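Local coordinates for protein transcriptional regulator, TetR family (Myxococcus xanthus, PDB 5K7F) that probably binds cis-regulatory DNA as a TetR-family transcriptional repressor and, as AibR, takes part in regulating alternative isovaleryl coenzyme A biosynthesis, at residues Arg19-Thr24 and Cys46-Ala51; Ala95-Asn100 and Gly194-Pro199; Ser81-Ile86 and Val138-Glu143. One frame throughout, in Å; residues are numbered along the deposited sequence.

Contact 1 (Arg19-Thr24 and Cys46-Ala51)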
loop_
_atom_site.group_PDB
_atom_site.type_symbol
_atom_site.label_atom_id
_atom_site.label_comp_id
_atom_site.label_asym_id
_atom_site.label_seq_id
_atom_site.Cartn_x
_atom_site.Cartn_y
_atom_site.Cartn_z
ATOM N N ARG A 19 -4.533 -25.576 1.545
ATOM C CA ARG A 19 -4.816 -24.148 1.697
ATOM C C ARG A 19 -4.771 -23.724 3.165
ATOM O O ARG A 19 -4.301 -22.626 3.489
ATOM C CB ARG A 19 -6.178 -23.821 1.065
ATOM C CG ARG A 19 -6.132 -23.904 -0.452
ATOM C CD ARG A 19 -7.421 -23.489 -1.124
ATOM N NE ARG A 19 -7.236 -23.404 -2.574
ATOM C CZ ARG A 19 -8.105 -22.836 -3.413
ATOM N NH1 ARG A 19 -9.249 -22.325 -2.954
ATOM N NH2 ARG A 19 -7.844 -22.802 -4.711
ATOM N N ALA A 20 -5.253 -24.587 4.064
ATOM C CA ALA A 20 -5.175 -24.315 5.498
ATOM C C ALA A 20 -3.729 -24.164 5.960
ATOM O O ALA A 20 -3.411 -23.280 6.766
ATOM C CB ALA A 20 -5.885 -25.451 6.260
ATOM N N ILE A 21 -2.830 -25.013 5.453
ATOM C CA ILE A 21 -1.413 -24.870 5.751
ATOM C C ILE A 21 -0.925 -23.496 5.319
ATOM O O ILE A 21 -0.231 -22.802 6.062
ATOM C CB ILE A 21 -0.602 -25.981 5.061
ATOM C CG1 ILE A 21 -0.901 -27.340 5.687
ATOM C CG2 ILE A 21 0.895 -25.724 5.150
ATOM C CD1 ILE A 21 -0.245 -28.474 4.920
ATOM N N LEU A 22 -1.273 -23.089 4.085
ATOM C CA LEU A 22 -0.747 -21.824 3.558
ATOM C C LEU A 22 -1.274 -20.626 4.341
ATOM O O LEU A 22 -0.539 -19.640 4.551
ATOM C CB LEU A 22 -1.105 -21.646 2.083
ATOM C CG LEU A 22 -0.632 -22.713 1.112
ATOM C CD1 LEU A 22 -1.003 -22.371 -0.285
ATOM C CD2 LEU A 22 0.856 -22.947 1.230
ATOM N N GLU A 23 -2.529 -20.709 4.796
ATOM C CA GLU A 23 -3.141 -19.638 5.572
ATOM C C GLU A 23 -2.511 -19.549 6.947
ATOM O O GLU A 23 -2.297 -18.450 7.472
ATOM C CB GLU A 23 -4.660 -19.873 5.696
ATOM C CG GLU A 23 -5.421 -19.692 4.353
ATOM C CD GLU A 23 -6.844 -20.210 4.374
ATOM O OE1 GLU A 23 -7.384 -20.424 5.483
ATOM O OE2 GLU A 23 -7.432 -20.359 3.280
ATOM N N THR A 24 -2.210 -20.707 7.536
ATOM C CA THR A 24 -1.564 -20.743 8.841
ATOM C C THR A 24 -0.144 -20.198 8.727
ATOM O O THR A 24 0.276 -19.366 9.524
ATOM C CB THR A 24 -1.597 -22.182 9.411
ATOM O OG1 THR A 24 -2.948 -22.601 9.674
ATOM C CG2 THR A 24 -0.786 -22.279 10.696
ATOM N N CYS A 46 0.283 -25.920 12.566
ATOM C CA CYS A 46 -0.674 -26.711 11.807
ATOM C C CYS A 46 -1.055 -28.002 12.516
ATOM O O CYS A 46 -1.890 -28.762 12.005
ATOM C CB CYS A 46 -0.103 -27.050 10.428
ATOM S SG CYS A 46 0.024 -25.644 9.320
ATOM N N ARG A 47 -0.453 -28.268 13.675
ATOM C CA ARG A 47 -0.649 -29.519 14.384
ATOM C C ARG A 47 -0.345 -30.718 13.486
ATOM O O ARG A 47 -1.088 -31.693 13.458
ATOM C CB ARG A 47 -2.071 -29.596 14.941
ATOM C CG ARG A 47 -2.160 -30.222 16.324
ATOM C CD ARG A 47 -3.352 -31.175 16.413
ATOM N NE ARG A 47 -4.558 -30.550 15.880
ATOM C CZ ARG A 47 -5.569 -30.089 16.609
ATOM N NH1 ARG A 47 -6.611 -29.539 15.995
ATOM N NH2 ARG A 47 -5.560 -30.188 17.935
ATOM N N MET A 48 0.769 -30.644 12.748
ATOM C CA MET A 48 1.196 -31.706 11.840
ATOM C C MET A 48 2.591 -32.192 12.222
ATOM O O MET A 48 3.354 -31.484 12.867
ATOM C CB MET A 48 1.240 -31.242 10.377
ATOM C CG MET A 48 -0.054 -30.845 9.833
ATOM S SD MET A 48 0.196 -30.123 8.208
ATOM C CE MET A 48 0.447 -31.569 7.205
ATOM N N THR A 49 2.899 -33.439 11.877
ATOM C CA THR A 49 4.287 -33.849 11.945
ATOM C C THR A 49 5.070 -33.114 10.873
ATOM O O THR A 49 4.507 -32.673 9.864
ATOM C CB THR A 49 4.437 -35.352 11.709
ATOM O OG1 THR A 49 4.018 -35.648 10.372
ATOM C CG2 THR A 49 3.590 -36.136 12.663
ATOM N N LYS A 50 6.384 -33.001 11.092
ATOM C CA LYS A 50 7.271 -32.481 10.053
ATOM C C LYS A 50 7.155 -33.297 8.774
ATOM O O LYS A 50 7.236 -32.755 7.661
ATOM C CB LYS A 50 8.727 -32.482 10.532
ATOM C CG LYS A 50 9.014 -31.604 11.757
ATOM C CD LYS A 50 10.443 -31.069 11.766
ATOM C CE LYS A 50 11.282 -31.699 12.848
ATOM N NZ LYS A 50 12.387 -30.788 13.253
ATOM N N ALA A 51 6.966 -34.617 8.915
ATOM C CA ALA A 51 6.788 -35.461 7.743
ATOM C C ALA A 51 5.523 -35.087 6.982
ATOM O O ALA A 51 5.525 -35.024 5.741
ATOM C CB ALA A 51 6.753 -36.927 8.166
#
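Ile21 meets Met48 with the far end of its longer branch: CD1 lies 3.7 Å from Met48 SD, and the two side chains cross at about a right angle. The bend of Met48 at its last torsion (chi3 77°) turns the methyl group back toward the same branch, so that Met48 CE stands 3.9 Å from Ile21 CD1. A second sulfur, Cys46 SG, lies against helix 18-32: it rests on the backbone at Ile21 CA, 3.9 Å away, and beside the methyl group of Thr24, with CG2 at 3.7 Å. That methyl is available because Thr24 CG2 stands opposite the backbone N (OG1 at chi1 -65°), which leaves OG1 on the other branch. Cys46-Ala51 holds the turn of the predicted helix-turn-helix motif and the start of its second helix: Arg47, with positive phi, closes the preceding helix in a Schellman motif, and Thr49 is the N-cap of helix 50-56, its OG1 bonded to Gly52 N. In this family that second helix is the one that reads DNA, and here the turn leading into it is packed against helix 18-32. An alanine in place of Ile21 would remove the branch that meets Met48 and would probably open a gap beside Met48 SD and leave the thioether end less firmly held. Ile21 also touches Leu53 and His56, while Leu22 points away, onto Leu63, Ala66 and Tyr70 of helix 60-83.

Contact 2 (Ala95-Asn100 and Gly194-Pro199)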
loop_
_atom_site.group_PDB
_atom_site.type_symbol
_atom_site.label_atom_id
_atom_site.label_comp_id
_atom_site.label_asym_id
_atom_site.label_seq_id
_atom_site.Cartn_x
_atom_site.Cartn_y
_atom_site.Cartn_z
ATOM N N ALA A 95 -18.384 -3.604 -9.019
ATOM C CA ALA A 95 -18.449 -4.931 -8.406
ATOM C C ALA A 95 -17.058 -5.456 -8.089
ATOM O O ALA A 95 -16.865 -6.088 -7.039
ATOM C CB ALA A 95 -19.199 -5.907 -9.311
ATOM N N CYS A 96 -16.079 -5.190 -8.981
ATOM C CA CYS A 96 -14.711 -5.661 -8.791
ATOM C C CYS A 96 -14.101 -5.032 -7.548
ATOM O O CYS A 96 -13.498 -5.711 -6.708
ATOM C CB CYS A 96 -13.888 -5.363 -10.033
ATOM S SG CYS A 96 -12.310 -6.233 -10.143
ATOM N N MET A 97 -14.317 -3.726 -7.382
ATOM C CA MET A 97 -13.819 -3.019 -6.216
ATOM C C MET A 97 -14.418 -3.570 -4.927
ATOM O O MET A 97 -13.698 -3.776 -3.937
ATOM C CB MET A 97 -14.135 -1.533 -6.318
ATOM C CG MET A 97 -13.531 -0.760 -5.143
ATOM S SD MET A 97 -13.674 1.024 -5.347
ATOM C CE MET A 97 -11.978 1.427 -5.654
ATOM N N ARG A 98 -15.744 -3.771 -4.908
ATOM C CA ARG A 98 -16.372 -4.299 -3.701
ATOM C C ARG A 98 -15.829 -5.694 -3.365
ATOM O O ARG A 98 -15.372 -5.931 -2.234
ATOM C CB ARG A 98 -17.886 -4.301 -3.863
ATOM C CG ARG A 98 -18.654 -4.743 -2.622
ATOM C CD ARG A 98 -20.154 -4.637 -2.870
ATOM N NE ARG A 98 -20.981 -4.777 -1.661
ATOM C CZ ARG A 98 -21.267 -3.803 -0.793
ATOM N NH1 ARG A 98 -20.775 -2.558 -0.920
ATOM N NH2 ARG A 98 -22.072 -4.080 0.218
ATOM N N HIS A 99 -15.781 -6.590 -4.349
ATOM C CA HIS A 99 -15.211 -7.921 -4.095
ATOM C C HIS A 99 -13.752 -7.857 -3.639
ATOM O O HIS A 99 -13.338 -8.609 -2.743
ATOM C CB HIS A 99 -15.347 -8.782 -5.345
ATOM C CG HIS A 99 -16.748 -9.330 -5.560
ATOM N ND1 HIS A 99 -17.334 -10.251 -4.721
ATOM C CD2 HIS A 99 -17.685 -9.033 -6.494
ATOM C CE1 HIS A 99 -18.558 -10.528 -5.151
ATOM N NE2 HIS A 99 -18.796 -9.807 -6.235
ATOM N N ASN A 100 -12.940 -6.982 -4.260
ATOM C CA ASN A 100 -11.529 -6.871 -3.872
ATOM C C ASN A 100 -11.382 -6.379 -2.419
ATOM O O ASN A 100 -10.498 -6.823 -1.684
ATOM C CB ASN A 100 -10.819 -5.942 -4.854
ATOM C CG ASN A 100 -9.324 -6.133 -4.927
ATOM O OD1 ASN A 100 -8.752 -5.861 -5.976
ATOM N ND2 ASN A 100 -8.687 -6.582 -3.855
ATOM N N GLY A 194 -18.346 4.839 -4.344
ATOM C CA GLY A 194 -19.035 6.097 -4.589
ATOM C C GLY A 194 -18.093 7.206 -5.007
ATOM O O GLY A 194 -18.481 8.087 -5.784
ATOM N N MET A 195 -16.847 7.159 -4.526
ATOM C CA MET A 195 -15.825 8.155 -4.884
ATOM C C MET A 195 -15.321 7.965 -6.305
ATOM O O MET A 195 -15.197 8.933 -7.070
ATOM C CB MET A 195 -14.622 8.060 -3.953
ATOM C CG MET A 195 -14.819 8.529 -2.580
ATOM S SD MET A 195 -13.189 8.956 -1.895
ATOM C CE MET A 195 -13.049 10.588 -2.457
ATOM N N LEU A 196 -14.919 6.740 -6.646
ATOM C CA LEU A 196 -14.305 6.517 -7.944
ATOM C C LEU A 196 -15.322 6.337 -9.048
ATOM O O LEU A 196 -15.063 6.741 -10.192
ATOM C CB LEU A 196 -13.399 5.288 -7.896
ATOM C CG LEU A 196 -11.933 5.452 -7.499
ATOM C CD1 LEU A 196 -11.099 4.376 -8.175
ATOM C CD2 LEU A 196 -11.338 6.840 -7.790
ATOM N N PHE A 197 -16.469 5.732 -8.748
ATOM C CA PHE A 197 -17.433 5.334 -9.768
ATOM C C PHE A 197 -18.836 5.834 -9.429
ATOM O O PHE A 197 -19.788 5.061 -9.370
ATOM C CB PHE A 197 -17.426 3.814 -9.921
ATOM C CG PHE A 197 -16.047 3.211 -10.068
ATOM C CD1 PHE A 197 -15.251 3.513 -11.151
ATOM C CD2 PHE A 197 -15.542 2.340 -9.117
ATOM C CE1 PHE A 197 -13.993 2.966 -11.284
ATOM C CE2 PHE A 197 -14.299 1.764 -9.261
ATOM C CZ PHE A 197 -13.510 2.084 -10.340
ATOM N N PRO A 198 -19.003 7.132 -9.213
ATOM C CA PRO A 198 -20.337 7.675 -8.980
ATOM C C PRO A 198 -21.159 7.626 -10.255
ATOM O O PRO A 198 -20.609 7.439 -11.350
ATOM C CB PRO A 198 -20.051 9.123 -8.576
ATOM C CG PRO A 198 -18.867 9.460 -9.396
ATOM C CD PRO A 198 -18.017 8.192 -9.401
ATOM N N PRO A 199 -22.470 7.817 -10.170
ATOM C CA PRO A 199 -23.242 8.101 -11.387
ATOM C C PRO A 199 -22.635 9.267 -12.153
ATOM O O PRO A 199 -22.297 10.313 -11.583
ATOM C CB PRO A 199 -24.638 8.427 -10.852
ATOM C CG PRO A 199 -24.714 7.657 -9.549
ATOM C CD PRO A 199 -23.329 7.655 -8.983
#
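Met97 and Leu196 mark the closest approach of the two backbones, yet their CA atoms stay 9.7 Å apart, and the gap is bridged by side chains reaching out from the middle of helix 89-105 and from the end of helix 185-196. Met97 does most of the reaching. Its CG is anti to the backbone N (chi1 -176°) and the next torsion is extended too, which carries the sulfur well clear of its own helix before the chain bends at the thioether. The methyl and the sulfur then serve different partners: Met97 CE meets Leu196 CD1 at 4.0 Å, the two side chains crossing at about a right angle, while Met97 SD lies 4.0 Å from Phe197 CE2. This is a Met-aromatic contact, with the sulfur 5.2 Å from the centroid of the Phe197 ring and 72° off the ring normal, an oblique approach. Leu196 CB covers one face of the ring, 3.7 Å above its plane and over the centre, which probably limits its rotation. Phe197 is the first residue after the helix to leave helical geometry, and its carbonyl O accepts a hydrogen bond from Arg94 NE. Met169 of helix 159-171 touches both Met97 and Leu196, and Leu196 also packs on Met195 of the second subunit, placing the contact beside the dimer interface of the C-terminal helical domain. With three buried apolar side chains and no directional bond between the segments, the join probably depends on shape and on the polarisable thioether.

Contact 3 (Ser81-Ile86 and Val138-Glu143)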
loop_
_atom_site.group_PDB
_atom_site.type_symbol
_atom_site.label_atom_id
_atom_site.label_comp_id
_atom_site.label_asym_id
_atom_site.label_seq_id
_atom_site.Cartn_x
_atom_site.Cartn_y
_atom_site.Cartn_z
ATOM N N SER A 81 -13.871 -14.249 -11.071
ATOM C CA SER A 81 -14.919 -15.172 -11.488
ATOM C C SER A 81 -16.288 -14.628 -11.133
ATOM O O SER A 81 -17.281 -15.047 -11.727
ATOM C CB SER A 81 -14.688 -16.536 -10.864
ATOM O OG SER A 81 -14.788 -16.500 -9.446
ATOM N N ARG A 82 -16.342 -13.664 -10.223
ATOM C CA ARG A 82 -17.582 -13.073 -9.785
ATOM C C ARG A 82 -18.007 -11.894 -10.643
ATOM O O ARG A 82 -19.178 -11.517 -10.578
ATOM C CB ARG A 82 -17.472 -12.635 -8.327
ATOM C CG ARG A 82 -16.874 -13.667 -7.326
ATOM C CD ARG A 82 -17.837 -14.741 -6.923
ATOM N NE ARG A 82 -17.151 -15.711 -6.074
ATOM C CZ ARG A 82 -17.722 -16.782 -5.559
ATOM N NH1 ARG A 82 -19.009 -17.027 -5.790
ATOM N NH2 ARG A 82 -16.998 -17.612 -4.818
ATOM N N VAL A 83 -17.099 -11.291 -11.440
ATOM C CA VAL A 83 -17.430 -10.027 -12.098
ATOM C C VAL A 83 -17.164 -10.068 -13.594
ATOM O O VAL A 83 -17.615 -9.179 -14.329
ATOM C CB VAL A 83 -16.668 -8.841 -11.463
ATOM C CG1 VAL A 83 -16.950 -8.726 -9.948
ATOM C CG2 VAL A 83 -15.133 -8.904 -11.740
ATOM N N GLN A 84 -16.429 -11.069 -14.070
ATOM C CA GLN A 84 -15.871 -10.958 -15.417
ATOM C C GLN A 84 -16.946 -10.963 -16.507
ATOM O O GLN A 84 -16.689 -10.458 -17.604
ATOM C CB GLN A 84 -14.850 -12.070 -15.676
ATOM C CG GLN A 84 -15.440 -13.457 -15.703
ATOM C CD GLN A 84 -14.401 -14.541 -15.531
ATOM O OE1 GLN A 84 -13.215 -14.257 -15.376
ATOM N NE2 GLN A 84 -14.848 -15.797 -15.525
ATOM N N ASP A 85 -18.138 -11.463 -16.217
ATOM C CA ASP A 85 -19.242 -11.513 -17.162
ATOM C C ASP A 85 -20.116 -10.259 -17.151
ATOM O O ASP A 85 -21.080 -10.204 -17.921
ATOM C CB ASP A 85 -20.138 -12.736 -16.868
ATOM C CG ASP A 85 -19.376 -14.060 -16.880
ATOM O OD1 ASP A 85 -18.918 -14.493 -17.961
ATOM O OD2 ASP A 85 -19.270 -14.694 -15.806
ATOM N N ILE A 86 -19.845 -9.275 -16.290
ATOM C CA ILE A 86 -20.651 -8.059 -16.261
ATOM C C ILE A 86 -20.281 -7.222 -17.477
ATOM O O ILE A 86 -19.119 -6.829 -17.647
ATOM C CB ILE A 86 -20.435 -7.288 -14.949
ATOM C CG1 ILE A 86 -20.822 -8.153 -13.762
ATOM C CG2 ILE A 86 -21.218 -5.991 -14.926
ATOM C CD1 ILE A 86 -20.393 -7.573 -12.445
ATOM N N VAL A 138 -4.169 -6.436 -13.460
ATOM C CA VAL A 138 -4.047 -5.041 -13.863
ATOM C C VAL A 138 -4.610 -4.843 -15.267
ATOM O O VAL A 138 -5.306 -3.852 -15.534
ATOM C CB VAL A 138 -2.581 -4.568 -13.779
ATOM C CG1 VAL A 138 -2.442 -3.151 -14.324
ATOM C CG2 VAL A 138 -2.078 -4.579 -12.358
ATOM N N ASP A 139 -4.320 -5.786 -16.185
ATOM C CA ASP A 139 -4.845 -5.696 -17.550
ATOM C C ASP A 139 -6.368 -5.652 -17.544
ATOM O O ASP A 139 -6.998 -4.906 -18.311
ATOM C CB ASP A 139 -4.385 -6.903 -18.383
ATOM C CG ASP A 139 -2.905 -6.888 -18.722
ATOM O OD1 ASP A 139 -2.225 -5.856 -18.547
ATOM O OD2 ASP A 139 -2.424 -7.947 -19.177
ATOM N N PHE A 140 -6.977 -6.504 -16.721
ATOM C CA PHE A 140 -8.422 -6.526 -16.591
ATOM C C PHE A 140 -8.957 -5.177 -16.142
ATOM O O PHE A 140 -9.928 -4.666 -16.710
ATOM C CB PHE A 140 -8.801 -7.618 -15.606
ATOM C CG PHE A 140 -10.305 -7.733 -15.337
ATOM C CD1 PHE A 140 -11.126 -8.494 -16.147
ATOM C CD2 PHE A 140 -10.887 -7.077 -14.248
ATOM C CE1 PHE A 140 -12.499 -8.633 -15.857
ATOM C CE2 PHE A 140 -12.238 -7.206 -13.964
ATOM C CZ PHE A 140 -13.050 -7.949 -14.780
ATOM N N LEU A 141 -8.345 -4.590 -15.112
ATOM C CA LEU A 141 -8.794 -3.271 -14.663
ATOM C C LEU A 141 -8.600 -2.228 -15.763
ATOM O O LEU A 141 -9.498 -1.396 -16.003
ATOM C CB LEU A 141 -8.052 -2.853 -13.386
ATOM C CG LEU A 141 -8.214 -3.749 -12.140
ATOM C CD1 LEU A 141 -7.375 -3.203 -11.000
ATOM C CD2 LEU A 141 -9.634 -3.796 -11.738
ATOM N N GLU A 142 -7.462 -2.268 -16.473
ATOM C CA GLU A 142 -7.224 -1.274 -17.524
ATOM C C GLU A 142 -8.248 -1.386 -18.647
ATOM O O GLU A 142 -8.766 -0.371 -19.122
ATOM C CB GLU A 142 -5.795 -1.398 -18.085
ATOM C CG GLU A 142 -4.715 -1.018 -17.116
ATOM C CD GLU A 142 -3.318 -0.822 -17.716
ATOM O OE1 GLU A 142 -3.123 -1.013 -18.927
ATOM O OE2 GLU A 142 -2.400 -0.482 -16.942
ATOM N N GLU A 143 -8.601 -2.607 -19.056
ATOM C CA GLU A 143 -9.614 -2.762 -20.100
ATOM C C GLU A 143 -10.956 -2.186 -19.657
ATOM O O GLU A 143 -11.625 -1.498 -20.425
ATOM C CB GLU A 143 -9.741 -4.238 -20.491
#
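Phe140 and Val83 make the main apolar contact, the outer end of the ring meeting one methyl group. Val83 CG2 lies 3.8 Å from Phe140 CZ and 4.0 Å from CE2, and it approaches the ring obliquely. With chi1 at 178°, the ring of Phe140 stands opposite the backbone N and is carried away from helix 125-150 toward Val83 and Gln84. Gln84 supplies the remaining packing, with its backbone and the root of its side chain: its CA is 4.1 Å from Phe140 CE1 and its CB 4.2 Å from the same CE1.

The two segments share no hydrogen bond. A type I turn runs from Val83 to Ile86 after the last, weakly bonded part of helix 60-83, closed by Ile86 N bonding to Val83 O at 3.0 Å, and this turn puts Val83 and Gln84 in front of the ring. Val83 also rests on Ala95 and His99 of helix 89-105, and Leu141, next to Phe140, packs on Ala163 and Phe166 of helix 159-171. Joining the C-terminal part of the long helix that follows the DNA-binding region to helices of the C-terminal domain is characteristic of the all-helical TetR fold.

Contacts 2 and 3 form one continuous region of packing, while contact 1 stands apart at the DNA-binding end. The centres of contacts 2 and 3 are 13 Å apart and they touch directly: Val83 CG1 is 3.5 Å from His99 CD2, and Ala95 CB is 3.7 Å from Ile86 CD1. Cys96 of contact 2 also lies against Phe140 of contact 3. Contact 1 has its centre 36 Å from that of contact 2 and 33 Å from that of contact 3, across the chain's centre. Helix 60-83 runs from beside Leu22 of contact 1 to contact 3, consistent with the way TetR-family regulators link their ligand-binding and DNA-binding parts.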